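Long-range contacts in response regulator protein (Burkholderia pseudomallei, PDB 3RQI), which probably regulates transcription, with a CheY-like receiver domain that takes up a phosphate on an aspartate and a Fis-type helix-turn-helix domain expected to bind DNA: residues R81-L85 with I115-T121; L67-A71 with Q96-A102; G26-Y32 with V112-L116. All blocks are in the same frame, centred on the assembly; numbering follows the deposited sequence. Where two conformers were deposited one is given.

Contact 1: R81-L85 with I115-T121. With SO4 (sulfate ion), chain D.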
loop_
_atom_site.group_PDB
_atom_site.type_symbol
_atom_site.label_atom_id
_atom_site.label_comp_id
_atom_site.label_asym_id
_atom_site.label_seq_id
_atom_site.Cartn_x
_atom_site.Cartn_y
_atom_site.Cartn_z
ATOM N N ARG A 81 -18.821 -4.235 -1.616
ATOM C CA ARG A 81 -17.544 -3.515 -1.836
ATOM C C ARG A 81 -16.986 -3.188 -0.464
ATOM O O ARG A 81 -17.702 -2.703 0.387
ATOM C CB ARG A 81 -17.778 -2.223 -2.626
ATOM C CG ARG A 81 -18.596 -2.324 -3.906
ATOM C CD ARG A 81 -17.866 -2.821 -5.119
ATOM N NE ARG A 81 -16.553 -2.191 -5.371
ATOM C CZ ARG A 81 -15.634 -2.733 -6.162
ATOM N NH1 ARG A 81 -15.871 -3.893 -6.782
ATOM N NH2 ARG A 81 -14.461 -2.139 -6.332
ATOM N N ILE A 82 -15.711 -3.492 -0.229
ATOM C CA ILE A 82 -15.135 -3.372 1.093
ATOM C C ILE A 82 -13.921 -2.448 1.022
ATOM O O ILE A 82 -13.000 -2.655 0.217
ATOM C CB ILE A 82 -14.735 -4.789 1.635
ATOM C CG1 ILE A 82 -16.013 -5.648 1.860
ATOM C CG2 ILE A 82 -13.951 -4.651 2.926
ATOM C CD1 ILE A 82 -15.704 -7.077 2.275
ATOM N N LEU A 83 -13.909 -1.409 1.864
ATOM C CA LEU A 83 -12.846 -0.393 1.832
ATOM C C LEU A 83 -12.213 -0.350 3.228
ATOM O O LEU A 83 -12.918 -0.188 4.242
ATOM C CB LEU A 83 -13.479 0.986 1.529
ATOM C CG LEU A 83 -12.598 2.216 1.769
ATOM C CD1 LEU A 83 -11.450 2.315 0.690
ATOM C CD2 LEU A 83 -13.469 3.505 1.781
ATOM N N VAL A 84 -10.904 -0.480 3.295
ATOM C CA VAL A 84 -10.175 -0.178 4.560
ATOM C C VAL A 84 -10.057 1.323 4.671
ATOM O O VAL A 84 -9.676 2.031 3.707
ATOM C CB VAL A 84 -8.752 -0.808 4.618
ATOM C CG1 VAL A 84 -7.942 -0.244 5.843
ATOM C CG2 VAL A 84 -8.850 -2.348 4.682
ATOM N N LEU A 85 -10.458 1.841 5.821
ATOM C CA LEU A 85 -10.394 3.303 6.049
ATOM C C LEU A 85 -9.666 3.510 7.390
ATOM O O LEU A 85 -10.192 3.141 8.457
ATOM C CB LEU A 85 -11.820 3.897 6.078
ATOM C CG LEU A 85 -11.900 5.406 6.416
ATOM C CD1 LEU A 85 -11.122 6.221 5.387
ATOM C CD2 LEU A 85 -13.355 5.828 6.451
ATOM N N ILE A 115 -14.764 8.682 0.039
ATOM C CA ILE A 115 -15.019 7.321 0.544
ATOM C C ILE A 115 -15.902 6.600 -0.472
ATOM O O ILE A 115 -15.562 5.500 -0.896
ATOM C CB ILE A 115 -15.671 7.350 1.960
ATOM C CG1 ILE A 115 -14.608 7.731 2.981
ATOM C CG2 ILE A 115 -16.276 5.952 2.345
ATOM C CD1 ILE A 115 -15.176 8.091 4.320
ATOM N N LEU A 116 -17.012 7.237 -0.895
ATOM C CA LEU A 116 -17.861 6.662 -1.946
ATOM C C LEU A 116 -17.095 6.414 -3.254
ATOM O O LEU A 116 -17.259 5.349 -3.874
ATOM C CB LEU A 116 -19.128 7.514 -2.170
ATOM C CG LEU A 116 -20.119 7.483 -0.987
ATOM C CD1 LEU A 116 -21.230 8.563 -1.111
ATOM C CD2 LEU A 116 -20.750 6.093 -0.758
ATOM N N ALA A 117 -16.268 7.385 -3.675
ATOM C CA ALA A 117 -15.450 7.233 -4.895
ATOM C C ALA A 117 -14.562 5.985 -4.824
ATOM O O ALA A 117 -14.469 5.192 -5.791
ATOM C CB ALA A 117 -14.581 8.519 -5.137
ATOM N N ALA A 118 -13.947 5.802 -3.660
ATOM C CA ALA A 118 -12.980 4.708 -3.414
ATOM C C ALA A 118 -13.660 3.338 -3.421
ATOM O O ALA A 118 -13.029 2.299 -3.671
ATOM C CB ALA A 118 -12.272 4.937 -2.133
ATOM N N LEU A 119 -14.964 3.340 -3.180
ATOM C CA LEU A 119 -15.747 2.100 -3.233
ATOM C C LEU A 119 -16.210 1.634 -4.598
ATOM O O LEU A 119 -16.762 0.535 -4.721
ATOM C CB LEU A 119 -16.966 2.235 -2.317
ATOM C CG LEU A 119 -16.624 2.080 -0.846
ATOM C CD1 LEU A 119 -17.690 2.777 0.046
ATOM C CD2 LEU A 119 -16.482 0.578 -0.452
ATOM N N GLN A 120 -16.066 2.475 -5.642
ATOM C CA GLN A 120 -16.585 2.149 -6.954
ATOM C C GLN A 120 -15.680 1.193 -7.708
ATOM O O GLN A 120 -14.474 1.165 -7.475
ATOM C CB GLN A 120 -16.714 3.430 -7.798
ATOM C CG GLN A 120 -17.539 4.497 -7.095
ATOM C CD GLN A 120 -18.946 4.021 -6.827
ATOM O OE1 GLN A 120 -19.655 3.647 -7.763
ATOM N NE2 GLN A 120 -19.364 4.030 -5.555
ATOM N N THR A 121 -16.278 0.457 -8.647
ATOM C CA THR A 121 -15.509 -0.434 -9.530
ATOM C C THR A 121 -14.377 0.342 -10.206
ATOM O O THR A 121 -14.566 1.482 -10.628
ATOM C CB THR A 121 -16.395 -1.076 -10.618
ATOM O OG1 THR A 121 -16.956 -0.054 -11.447
ATOM C CG2 THR A 121 -17.521 -1.864 -9.969
HETATM S S SO4 D . -12.264 -3.733 -8.947
HETATM O O1 SO4 D . -12.325 -2.344 -8.565
HETATM O O2 SO4 D . -12.693 -3.858 -10.346
HETATM O O3 SO4 D . -10.881 -4.196 -8.780
HETATM O O4 SO4 D . -13.143 -4.562 -8.109
HETATM O O HOH W 1 -13.317 0.188 -5.315
#

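Contact 2: L67-A71 with Q96-A102. With SO4 (sulfate ion), chain B.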
loop_
_atom_site.group_PDB
_atom_site.type_symbol
_atom_site.label_atom_id
_atom_site.label_comp_id
_atom_site.label_asym_id
_atom_site.label_seq_id
_atom_site.Cartn_x
_atom_site.Cartn_y
_atom_site.Cartn_z
ATOM N N LEU A 67 -7.889 -5.938 10.253
ATOM C CA LEU A 67 -7.356 -6.695 9.133
ATOM C C LEU A 67 -7.910 -8.114 9.156
ATOM O O LEU A 67 -8.280 -8.675 8.109
ATOM C CB LEU A 67 -5.833 -6.719 9.261
ATOM C CG LEU A 67 -4.986 -7.103 8.067
ATOM C CD1 LEU A 67 -5.279 -6.176 6.877
ATOM C CD2 LEU A 67 -3.518 -6.972 8.490
ATOM N N SER A 68 -7.977 -8.690 10.362
ATOM C CA SER A 68 -8.455 -10.066 10.579
ATOM C C SER A 68 -9.933 -10.249 10.239
ATOM O O SER A 68 -10.415 -11.391 10.097
ATOM C CB SER A 68 -8.180 -10.479 12.034
ATOM O OG SER A 68 -9.132 -9.869 12.921
ATOM N N LEU A 69 -10.658 -9.135 10.112
ATOM C CA LEU A 69 -12.088 -9.177 9.776
ATOM C C LEU A 69 -12.334 -9.280 8.281
ATOM O O LEU A 69 -13.409 -9.682 7.853
ATOM C CB LEU A 69 -12.842 -7.924 10.286
ATOM C CG LEU A 69 -13.215 -7.799 11.747
ATOM C CD1 LEU A 69 -13.885 -6.418 11.957
ATOM C CD2 LEU A 69 -14.193 -8.959 12.083
ATOM N N ILE A 70 -11.340 -8.932 7.468
ATOM C CA ILE A 70 -11.635 -8.757 6.040
ATOM C C ILE A 70 -12.043 -10.081 5.345
ATOM O O ILE A 70 -13.060 -10.125 4.634
ATOM C CB ILE A 70 -10.457 -8.111 5.336
ATOM C CG1 ILE A 70 -10.260 -6.694 5.888
ATOM C CG2 ILE A 70 -10.735 -8.080 3.814
ATOM C CD1 ILE A 70 -8.906 -6.042 5.504
ATOM N N ALA A 71 -11.256 -11.143 5.530
ATOM C CA ALA A 71 -11.622 -12.440 4.945
ATOM C C ALA A 71 -13.012 -12.962 5.388
ATOM O O ALA A 71 -13.808 -13.356 4.526
ATOM C CB ALA A 71 -10.501 -13.512 5.189
ATOM N N GLN A 96 -1.607 -6.554 2.617
ATOM C CA GLN A 96 -2.294 -7.677 3.233
ATOM C C GLN A 96 -3.816 -7.525 3.146
ATOM O O GLN A 96 -4.522 -8.513 2.924
ATOM C CB GLN A 96 -1.831 -7.879 4.677
ATOM C CG GLN A 96 -2.303 -9.214 5.292
ATOM C CD GLN A 96 -1.763 -10.384 4.473
ATOM O OE1 GLN A 96 -0.579 -10.402 4.117
ATOM N NE2 GLN A 96 -2.629 -11.344 4.151
ATOM N N ALA A 97 -4.304 -6.296 3.303
ATOM C CA ALA A 97 -5.750 -6.084 3.204
ATOM C C ALA A 97 -6.326 -6.507 1.861
ATOM O O ALA A 97 -7.426 -7.121 1.788
ATOM C CB ALA A 97 -6.107 -4.619 3.480
ATOM N N VAL A 98 -5.579 -6.220 0.802
ATOM C CA VAL A 98 -6.050 -6.582 -0.541
ATOM C C VAL A 98 -5.970 -8.088 -0.700
ATOM O O VAL A 98 -6.874 -8.721 -1.270
ATOM C CB VAL A 98 -5.259 -5.825 -1.651
ATOM C CG1 VAL A 98 -5.654 -6.366 -3.054
ATOM C CG2 VAL A 98 -5.436 -4.335 -1.498
ATOM N N LYS A 99 -4.914 -8.720 -0.168
ATOM C CA LYS A 99 -4.846 -10.181 -0.261
ATOM C C LYS A 99 -6.036 -10.856 0.433
ATOM O O LYS A 99 -6.535 -11.893 -0.017
ATOM C CB LYS A 99 -3.539 -10.710 0.366
ATOM C CG LYS A 99 -2.267 -10.381 -0.378
ATOM C CD LYS A 99 -1.132 -11.205 0.226
ATOM C CE LYS A 99 0.178 -10.908 -0.459
ATOM N NZ LYS A 99 1.235 -11.831 -0.006
ATOM N N ASP A 100 -6.489 -10.240 1.533
ATOM C CA ASP A 100 -7.574 -10.745 2.380
ATOM C C ASP A 100 -8.949 -10.549 1.727
ATOM O O ASP A 100 -9.949 -11.157 2.171
ATOM C CB ASP A 100 -7.555 -10.021 3.750
ATOM C CG ASP A 100 -6.368 -10.410 4.625
ATOM O OD1 ASP A 100 -5.657 -11.378 4.315
ATOM O OD2 ASP A 100 -6.137 -9.694 5.626
ATOM N N GLY A 101 -8.982 -9.706 0.691
ATOM C CA GLY A 101 -10.192 -9.454 -0.078
ATOM C C GLY A 101 -10.715 -8.037 -0.148
ATOM O O GLY A 101 -11.747 -7.817 -0.804
ATOM N N ALA A 102 -10.031 -7.098 0.506
ATOM C CA ALA A 102 -10.482 -5.703 0.424
ATOM C C ALA A 102 -10.426 -5.207 -1.016
ATOM O O ALA A 102 -9.476 -5.487 -1.767
ATOM C CB ALA A 102 -9.677 -4.793 1.308
HETATM S S SO4 B . 1.476 -15.554 0.539
HETATM O O1 SO4 B . 2.669 -14.919 1.039
HETATM O O2 SO4 B . 1.179 -16.727 1.373
HETATM O O3 SO4 B . 0.378 -14.581 0.594
HETATM O O4 SO4 B . 1.644 -15.996 -0.853
#

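Contact 3: G26-Y32 with V112-L116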
loop_
_atom_site.group_PDB
_atom_site.type_symbol
_atom_site.label_atom_id
_atom_site.label_comp_id
_atom_site.label_asym_id
_atom_site.label_seq_id
_atom_site.Cartn_x
_atom_site.Cartn_y
_atom_site.Cartn_z
ATOM N N GLY A 26 -23.308 11.545 7.459
ATOM C CA GLY A 26 -23.006 12.029 6.092
ATOM C C GLY A 26 -23.492 11.062 5.005
ATOM O O GLY A 26 -24.044 11.479 3.978
ATOM N N LEU A 27 -23.335 9.771 5.251
ATOM C CA LEU A 27 -23.857 8.765 4.317
ATOM C C LEU A 27 -25.392 8.769 4.266
ATOM O O LEU A 27 -25.989 8.660 3.177
ATOM C CB LEU A 27 -23.349 7.384 4.721
ATOM C CG LEU A 27 -21.857 7.160 4.442
ATOM C CD1 LEU A 27 -21.352 5.933 5.229
ATOM C CD2 LEU A 27 -21.516 7.031 2.960
ATOM N N GLU A 28 -26.036 8.894 5.423
ATOM C CA GLU A 28 -27.504 8.932 5.487
ATOM C C GLU A 28 -28.040 10.123 4.690
ATOM O O GLU A 28 -29.024 9.983 3.978
ATOM C CB GLU A 28 -28.020 8.971 6.923
ATOM C CG GLU A 28 -27.809 7.696 7.663
ATOM C CD GLU A 28 -27.792 7.861 9.179
ATOM O OE1 GLU A 28 -27.857 9.002 9.703
ATOM O OE2 GLU A 28 -27.682 6.827 9.864
ATOM N N ARG A 29 -27.371 11.272 4.764
ATOM C CA ARG A 29 -27.817 12.449 3.989
ATOM C C ARG A 29 -27.732 12.191 2.487
ATOM O O ARG A 29 -28.392 12.873 1.702
ATOM C CB ARG A 29 -27.009 13.712 4.333
ATOM C CG ARG A 29 -27.256 14.265 5.741
ATOM C CD ARG A 29 -26.661 15.678 5.922
ATOM N NE ARG A 29 -25.196 15.694 6.001
ATOM C CZ ARG A 29 -24.480 15.458 7.104
ATOM N NH1 ARG A 29 -25.074 15.175 8.261
ATOM N NH2 ARG A 29 -23.157 15.506 7.050
ATOM N N ARG A 30 -26.923 11.201 2.100
ATOM C CA ARG A 30 -26.795 10.802 0.699
ATOM C C ARG A 30 -27.670 9.599 0.368
ATOM O O ARG A 30 -27.572 9.004 -0.713
ATOM C CB ARG A 30 -25.330 10.531 0.368
ATOM C CG ARG A 30 -24.536 11.805 0.229
ATOM C CD ARG A 30 -23.057 11.624 0.491
ATOM N NE ARG A 30 -22.343 12.900 0.375
ATOM C CZ ARG A 30 -22.193 13.798 1.351
ATOM N NH1 ARG A 30 -22.680 13.599 2.578
ATOM N NH2 ARG A 30 -21.534 14.922 1.095
ATOM N N GLY A 31 -28.527 9.225 1.306
ATOM C CA GLY A 31 -29.491 8.161 1.043
ATOM C C GLY A 31 -29.074 6.749 1.386
ATOM O O GLY A 31 -29.763 5.800 1.007
ATOM N N TYR A 32 -27.954 6.583 2.104
ATOM C CA TYR A 32 -27.554 5.251 2.527
ATOM C C TYR A 32 -28.206 4.916 3.852
ATOM O O TYR A 32 -28.506 5.808 4.638
ATOM C CB TYR A 32 -26.007 5.117 2.638
ATOM C CG TYR A 32 -25.353 5.236 1.288
ATOM C CD1 TYR A 32 -25.020 4.104 0.557
ATOM C CD2 TYR A 32 -25.120 6.487 0.714
ATOM C CE1 TYR A 32 -24.452 4.220 -0.728
ATOM C CE2 TYR A 32 -24.566 6.619 -0.562
ATOM C CZ TYR A 32 -24.222 5.470 -1.269
ATOM O OH TYR A 32 -23.685 5.583 -2.536
ATOM N N VAL A 112 -16.781 12.104 2.796
ATOM C CA VAL A 112 -17.779 11.145 2.362
ATOM C C VAL A 112 -17.724 10.904 0.839
ATOM O O VAL A 112 -17.768 9.736 0.402
ATOM C CB VAL A 112 -19.205 11.537 2.814
ATOM C CG1 VAL A 112 -20.231 10.559 2.217
ATOM C CG2 VAL A 112 -19.305 11.510 4.360
ATOM N N GLU A 113 -17.629 11.978 0.048
ATOM C CA GLU A 113 -17.463 11.849 -1.420
ATOM C C GLU A 113 -16.282 10.959 -1.826
ATOM O O GLU A 113 -16.419 10.104 -2.713
ATOM C CB GLU A 113 -17.369 13.230 -2.113
ATOM N N SER A 114 -15.139 11.120 -1.162
ATOM C CA SER A 114 -13.955 10.336 -1.532
ATOM C C SER A 114 -14.059 8.879 -1.072
ATOM O O SER A 114 -13.539 7.970 -1.725
ATOM C CB SER A 114 -12.681 10.995 -1.052
ATOM O OG SER A 114 -12.502 10.877 0.321
ATOM N N ILE A 115 -14.764 8.682 0.039
ATOM C CA ILE A 115 -15.019 7.321 0.544
ATOM C C ILE A 115 -15.902 6.600 -0.472
ATOM O O ILE A 115 -15.562 5.500 -0.896
ATOM C CB ILE A 115 -15.671 7.350 1.960
ATOM C CG1 ILE A 115 -14.608 7.731 2.981
ATOM C CG2 ILE A 115 -16.276 5.952 2.345
ATOM C CD1 ILE A 115 -15.176 8.091 4.320
ATOM N N LEU A 116 -17.012 7.237 -0.895
ATOM C CA LEU A 116 -17.861 6.662 -1.946
ATOM C C LEU A 116 -17.095 6.414 -3.254
ATOM O O LEU A 116 -17.259 5.349 -3.874
ATOM C CB LEU A 116 -19.128 7.514 -2.170
ATOM C CG LEU A 116 -20.119 7.483 -0.987
ATOM C CD1 LEU A 116 -21.230 8.563 -1.111
ATOM C CD2 LEU A 116 -20.750 6.093 -0.758
#

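Contact 1: R81-L85 with I115-T121
Strand 81-86 of the receiver domain's parallel sheet is covered here by the last turn of helix 112-118 and the loop that follows it. Because side chains alternate along a strand, R81, L83 and L85 face the helix, while I82 and V84 turn to the other face of the sheet. L83, at the middle of 81-85, touches three residues: its CD2 lies 3.8 Å from I115 CG2, its CD1 3.9 Å from CB of small A118 and its CB 3.6 Å from L119 CD2. L85 CD2 meets I115 CD1 at 3.6 Å. In this CheY-like (beta/alpha)5 fold, branched I115 and L119 fill the space between helix and sheet. At the strand's start, long R81 reaches the helix end, its NE donating to L119 O (2.8 Å). A water bridges R81 NH2 (2.8 Å) to A118 O (2.7 Å) and Q120 O (2.6 Å). A sulfate accepts from R81 NH1 (to O4) and NH2 (to O1), both at 3.1 Å, and from K99 of the second subunit.

Contact 2: L67-A71 with Q96-A102
This is a helix-helix packing contact within the receiver domain, between the start of helix 67-76 and the end of helix 91-100. The axes of segments 67-71 and 96-100 run nearly parallel, 20° apart, and approach to 8.7 Å, which the small A97 permits. L67 CD1 lies 3.8 Å and I70 CD1 3.7 Å from A97 CB, so two bulky side chains close over one methyl. I70 also leans on the end of the second helix, its CG2 3.6 Å from D100 O and 3.5 Å from A102 N. There A71 CA makes a CA-H...O contact with D100 O (3.5 Å). G101 closes the helix in a Schellman motif; its positive phi (121°) would bring a CB up against the preceding carbonyl, which suits glycine. D100 OD1 accepts from Q96 NE2 (3.0 Å), while Q96 OE1 bonds to S124 of the second subunit. I70 and A97 both rest on V84 of strand 81-86, while L69, pointing away from 96-102, packs on A43 and L44 of helix 40-47.

Contact 3: G26-Y32 with V112-L116
G26, in the last turns of helix 17-29, comes closest to the backbone of 112-116, its CA 6.5 Å from V112 CA and 4.1 Å from V112 CG2. A CB here would stand 2.8 Å from V112 CG2, a clash, so glycine is what lets the valine settle against the helix. L27 follows; its CA-to-CB bond points sideways, but CD2 reaches V112 CG1 (3.8 Å) and L116 CD2 (3.9 Å), so this flexible, branched side chain lies against both residues, which sit one turn apart on the facing helix. R30 lies over the solvent side of the apolar patch, its CD 3.5 Å from V112 CG1 and 3.9 Å from L116 CD1. Its guanidinium has V112 CG1 over one face, and NH1 returns to G26 O (2.9 Å), so the charged end is bonded to its own helix while CD packs. G31, with a positive phi of 91°, ends the helix in a Schellman motif, Y32 N bonding to L27 O (3.1 Å) and G31 N to E28 O (2.8 Å). The chain thereby turns toward strand 33-37, and Y32 brings its ring to L116, with CZ 3.6 Å and OH 3.5 Å from L116 CD2; K8 makes a cation-pi contact with the same ring. Beneath the helices, L27 and L116 both rest on F10 of strand 9-13. Such side-by-side packing of the first and last helices of the receiver domain on one face of the parallel sheet is characteristic of the CheY-like receiver fold.

Overall arrangement
All three contacts lie in one receiver domain, on both faces of its sheet. Contact 1 ties strand 81-86 to the helix layer on one face, and contact 2 lies on the other; their centres are 14 Å apart and they meet at V84, whose CG2 is 3.8 Å from both A97 CB and I70 CD1. Contact 3 shares I115 and L116 with contact 1 (centres 11 Å apart) and extends that layer to helix 17-29. Contacts 2 and 3 do not touch, their nearest atoms being about 12 Å apart. Calcium, bound at D15, phosphorylated D58 and H60, lies about 10 Å from the L85 side chain and about 12 Å from that of L67.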